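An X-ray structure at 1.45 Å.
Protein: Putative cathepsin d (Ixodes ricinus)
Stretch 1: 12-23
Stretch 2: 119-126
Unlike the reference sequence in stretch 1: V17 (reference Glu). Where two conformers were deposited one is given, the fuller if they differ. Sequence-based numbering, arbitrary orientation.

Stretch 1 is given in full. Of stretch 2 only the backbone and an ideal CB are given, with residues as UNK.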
# COMPACT_ATOMS: atom_id res chain seq x y z
N ASN A 12 -2.26 0.32 -12.55
CA ASN A 12 -1.05 1.01 -12.12
C ASN A 12 -1.02 2.38 -12.76
O ASN A 12 -0.91 2.50 -13.96
CB ASN A 12 0.16 0.20 -12.58
CG ASN A 12 1.49 0.92 -12.39
OD1 ASN A 12 1.54 2.03 -11.88
ND2 ASN A 12 2.55 0.27 -12.79
N LEU A 13 -1.19 3.42 -11.95
CA LEU A 13 -1.03 4.80 -12.41
C LEU A 13 0.38 5.28 -12.04
O LEU A 13 0.68 5.50 -10.86
CB LEU A 13 -2.09 5.70 -11.78
CG LEU A 13 -1.92 7.17 -12.16
CD1 LEU A 13 -2.26 7.41 -13.63
CD2 LEU A 13 -2.79 8.01 -11.25
N LEU A 14 1.24 5.42 -13.07
CA LEU A 14 2.55 6.08 -13.00
C LEU A 14 3.48 5.45 -11.96
O LEU A 14 4.37 6.12 -11.47
CB LEU A 14 2.37 7.58 -12.72
CG LEU A 14 1.61 8.39 -13.79
CD1 LEU A 14 1.28 9.76 -13.24
CD2 LEU A 14 2.37 8.53 -15.08
N ASP A 15 3.25 4.17 -11.60
CA ASP A 15 4.03 3.50 -10.53
C ASP A 15 3.84 4.16 -9.16
O ASP A 15 4.55 3.81 -8.21
CB ASP A 15 5.56 3.44 -10.88
CG ASP A 15 5.99 2.18 -11.57
OD1 ASP A 15 5.15 1.31 -11.88
OD2 ASP A 15 7.23 2.03 -11.79
N VAL A 16 2.86 5.05 -9.00
CA VAL A 16 2.67 5.73 -7.70
C VAL A 16 1.48 5.23 -6.92
O VAL A 16 1.52 5.21 -5.69
CB VAL A 16 2.64 7.27 -7.79
CG1 VAL A 16 3.94 7.77 -8.34
CG2 VAL A 16 1.50 7.80 -8.61
N VAL A 17 0.40 4.85 -7.60
CA VAL A 17 -0.75 4.24 -6.93
C VAL A 17 -1.32 3.11 -7.77
O VAL A 17 -1.29 3.15 -9.01
CB VAL A 17 -1.86 5.28 -6.61
CG1 VAL A 17 -1.42 6.33 -5.60
CG2 VAL A 17 -2.32 5.98 -7.86
N TYR A 18 -1.88 2.14 -7.06
CA TYR A 18 -2.53 0.97 -7.64
C TYR A 18 -3.94 0.90 -7.08
O TYR A 18 -4.15 1.18 -5.90
CB TYR A 18 -1.73 -0.29 -7.31
CG TYR A 18 -0.33 -0.31 -7.88
CD1 TYR A 18 0.70 0.41 -7.26
CD2 TYR A 18 -0.03 -1.06 -9.01
CE1 TYR A 18 1.98 0.40 -7.81
CE2 TYR A 18 1.26 -1.08 -9.53
CZ TYR A 18 2.24 -0.36 -8.92
OH TYR A 18 3.52 -0.37 -9.43
N TYR A 19 -4.90 0.58 -7.93
CA TYR A 19 -6.29 0.53 -7.48
C TYR A 19 -7.09 -0.44 -8.30
O TYR A 19 -6.73 -0.76 -9.45
CB TYR A 19 -6.92 1.92 -7.53
CG TYR A 19 -6.67 2.65 -8.82
CD1 TYR A 19 -5.48 3.37 -8.98
CD2 TYR A 19 -7.61 2.67 -9.86
CE1 TYR A 19 -5.21 4.05 -10.14
CE2 TYR A 19 -7.33 3.38 -11.04
CZ TYR A 19 -6.12 4.05 -11.15
OH TYR A 19 -5.76 4.78 -12.26
N GLY A 20 -8.16 -0.95 -7.70
CA GLY A 20 -8.98 -1.97 -8.35
C GLY A 20 -10.46 -1.82 -8.07
O GLY A 20 -10.86 -1.09 -7.16
N PRO A 21 -11.27 -2.51 -8.84
CA PRO A 21 -12.71 -2.42 -8.69
C PRO A 21 -13.32 -3.19 -7.52
O PRO A 21 -12.88 -4.28 -7.18
CB PRO A 21 -13.21 -3.01 -10.01
CG PRO A 21 -12.18 -4.04 -10.33
CD PRO A 21 -10.90 -3.37 -9.97
N ILE A 22 -14.34 -2.58 -6.93
CA ILE A 22 -15.21 -3.26 -5.96
C ILE A 22 -16.62 -2.81 -6.25
O ILE A 22 -16.81 -1.84 -6.95
CB ILE A 22 -14.85 -3.00 -4.46
CG1 ILE A 22 -15.08 -1.54 -4.04
CG2 ILE A 22 -13.41 -3.44 -4.17
CD1 ILE A 22 -14.96 -1.28 -2.54
N SER A 23 -17.57 -3.53 -5.69
CA SER A 23 -18.93 -2.99 -5.63
C SER A 23 -19.48 -3.06 -4.25
O SER A 23 -19.05 -3.87 -3.41
CB SER A 23 -19.88 -3.69 -6.62
OG SER A 23 -20.26 -4.98 -6.21
N UNK A 119 -7.34 11.89 -6.94
CA UNK A 119 -7.04 10.49 -7.22
C UNK A 119 -7.99 9.91 -8.27
O UNK A 119 -9.13 10.36 -8.41
CB UNK A 119 -7.12 9.67 -5.93
N UNK A 120 -7.50 8.89 -9.00
CA UNK A 120 -8.32 8.15 -9.95
C UNK A 120 -9.24 7.15 -9.24
O UNK A 120 -10.20 6.64 -9.83
CB UNK A 120 -7.43 7.42 -10.96
N UNK A 121 -8.93 6.87 -7.99
CA UNK A 121 -9.74 5.99 -7.16
C UNK A 121 -10.71 6.81 -6.31
O UNK A 121 -10.51 8.01 -6.09
CB UNK A 121 -8.85 5.12 -6.27
N UNK A 122 -11.76 6.13 -5.87
CA UNK A 122 -12.82 6.74 -5.06
C UNK A 122 -12.58 6.63 -3.59
O UNK A 122 -13.08 7.45 -2.83
CB UNK A 122 -14.17 6.10 -5.39
N UNK A 123 -11.83 5.64 -3.16
CA UNK A 123 -11.61 5.45 -1.74
C UNK A 123 -10.53 4.44 -1.47
O UNK A 123 -9.75 4.08 -2.35
CB UNK A 123 -12.91 5.02 -1.05
N UNK A 124 -10.48 4.00 -0.21
CA UNK A 124 -9.40 3.14 0.26
C UNK A 124 -10.03 1.91 0.92
O UNK A 124 -11.02 2.04 1.61
CB UNK A 124 -8.48 3.88 1.23
N UNK A 125 -9.44 0.75 0.65
CA UNK A 125 -9.86 -0.50 1.27
C UNK A 125 -8.67 -1.01 2.05
O UNK A 125 -7.67 -1.54 1.48
CB UNK A 125 -10.34 -1.52 0.24
N UNK A 126 -8.74 -0.84 3.37
CA UNK A 126 -7.62 -1.23 4.22
C UNK A 126 -7.53 -2.73 4.45
O UNK A 126 -8.53 -3.41 4.62
CB UNK A 126 -7.73 -0.52 5.57

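Stretch 1 folds back on itself: L13 N donates to V17 O (3.0 Å), and the hairpin turn is tightened by N12 ND2 bonding D15 OD1 (2.9 Å) and D15 N bonding N12 OD1 (2.8 Å). The side chains of L13, V17, Y19 and I22 point toward stretch 2, and they offer it carbon surface, with the phenol hydroxyl of Y19 as the one polar group among them. No hydrogen bond joins the two stretches, so the fit is one of shape and apolarity.

Position 119 has its CA-to-CB bond sideways to stretch 1, and nothing of that stretch lies within 5.5 Å of the ideal CB. Phi/psi of -71/153 is extended and permits almost any residue, so the visible atoms decide little. It is A119, whose methyl makes no contact here.

Position 120 points toward stretch 1. Its ideal CB lies 3.4 Å from Y19 OH and 4.7 Å from L13 CD2, so a side chain starting there meets the tyrosine ring at once, with leucine and valine methyls nearby. A compact apolar group would suit, as might a small polar one able to reach the hydroxyl. Phi of -78° and psi of -16° also admit proline, whose ring fixes phi near this value. The residue is P120. Its CG comes 3.3 Å from Y19 CE1, a snug approach made obliquely to the ring, and 3.7 Å from L13 CD2; V17 CG2 is more distant, 4.5 Å from the same CG. One ring carbon thus touches three side chains, and the closed ring presents it without a flexible chain to be ordered.

Position 121 also points toward stretch 1, with its ideal CB 3.9 Å from Y19 CB. The backbone is extended (-96/159), and V17 offers further apolar surface beyond Y19. Leucine, isoleucine, methionine or an aromatic residue could use this setting; a charged group would find no partner on stretch 1. It is F121, with chi1 at 51° (p). Its CB packs 3.9 Å from Y19 CB, while the ring extends to V17, where CE2 lies 4.1 Å from V17 CB. Y19 CD1 sits at the edge of the phenylalanine ring, near its plane, so the two aromatic side chains pack without a face-to-face stack.

Position 122 points sideways, with no nearby atom of stretch 1 to select a side chain. It is D122, whose carboxylate is hydrogen-bonded elsewhere in the structure.

Position 123 has phi/psi of -169/-166, a region that glycine enters far more readily than other residues; it is G123.

Position 124 is out of reach, in a strand conformation (-127/139) that favors beta-branched residues. I124 fits that preference.

Position 125 turns toward stretch 1 again, its ideal CB 5.4 Å from I22 CD1. That gap calls for a longer aliphatic chain, such as leucine, isoleucine or methionine. L125 bridges it, bringing CD1 to 4.1 Å from I22 CG2.

Position 126 is out of reach, and its angles (-77/140) suit many residues; it is G126.

Stretch 2, residues 119-126: APFDGILG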
# COMPACT_ATOMS: atom_id res chain seq x y z
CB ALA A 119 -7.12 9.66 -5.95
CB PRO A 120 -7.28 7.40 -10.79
CG PRO A 120 -6.15 7.19 -9.87
CD PRO A 120 -6.10 8.42 -9.01
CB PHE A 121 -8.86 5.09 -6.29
CG PHE A 121 -7.81 5.82 -5.51
CD1 PHE A 121 -8.12 6.42 -4.31
CD2 PHE A 121 -6.50 5.95 -6.00
CE1 PHE A 121 -7.17 7.10 -3.56
CE2 PHE A 121 -5.54 6.64 -5.26
CZ PHE A 121 -5.88 7.21 -4.03
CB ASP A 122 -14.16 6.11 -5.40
CG ASP A 122 -14.43 6.13 -6.89
OD1 ASP A 122 -14.41 7.23 -7.49
OD2 ASP A 122 -14.55 5.05 -7.50
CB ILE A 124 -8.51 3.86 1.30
CG1 ILE A 124 -7.87 5.11 0.65
CG2 ILE A 124 -7.48 2.89 1.90
CD1 ILE A 124 -7.04 5.98 1.57
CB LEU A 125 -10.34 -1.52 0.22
CG LEU A 125 -11.04 -2.79 0.74
CD1 LEU A 125 -11.95 -3.39 -0.34
CD2 LEU A 125 -10.02 -3.81 1.22
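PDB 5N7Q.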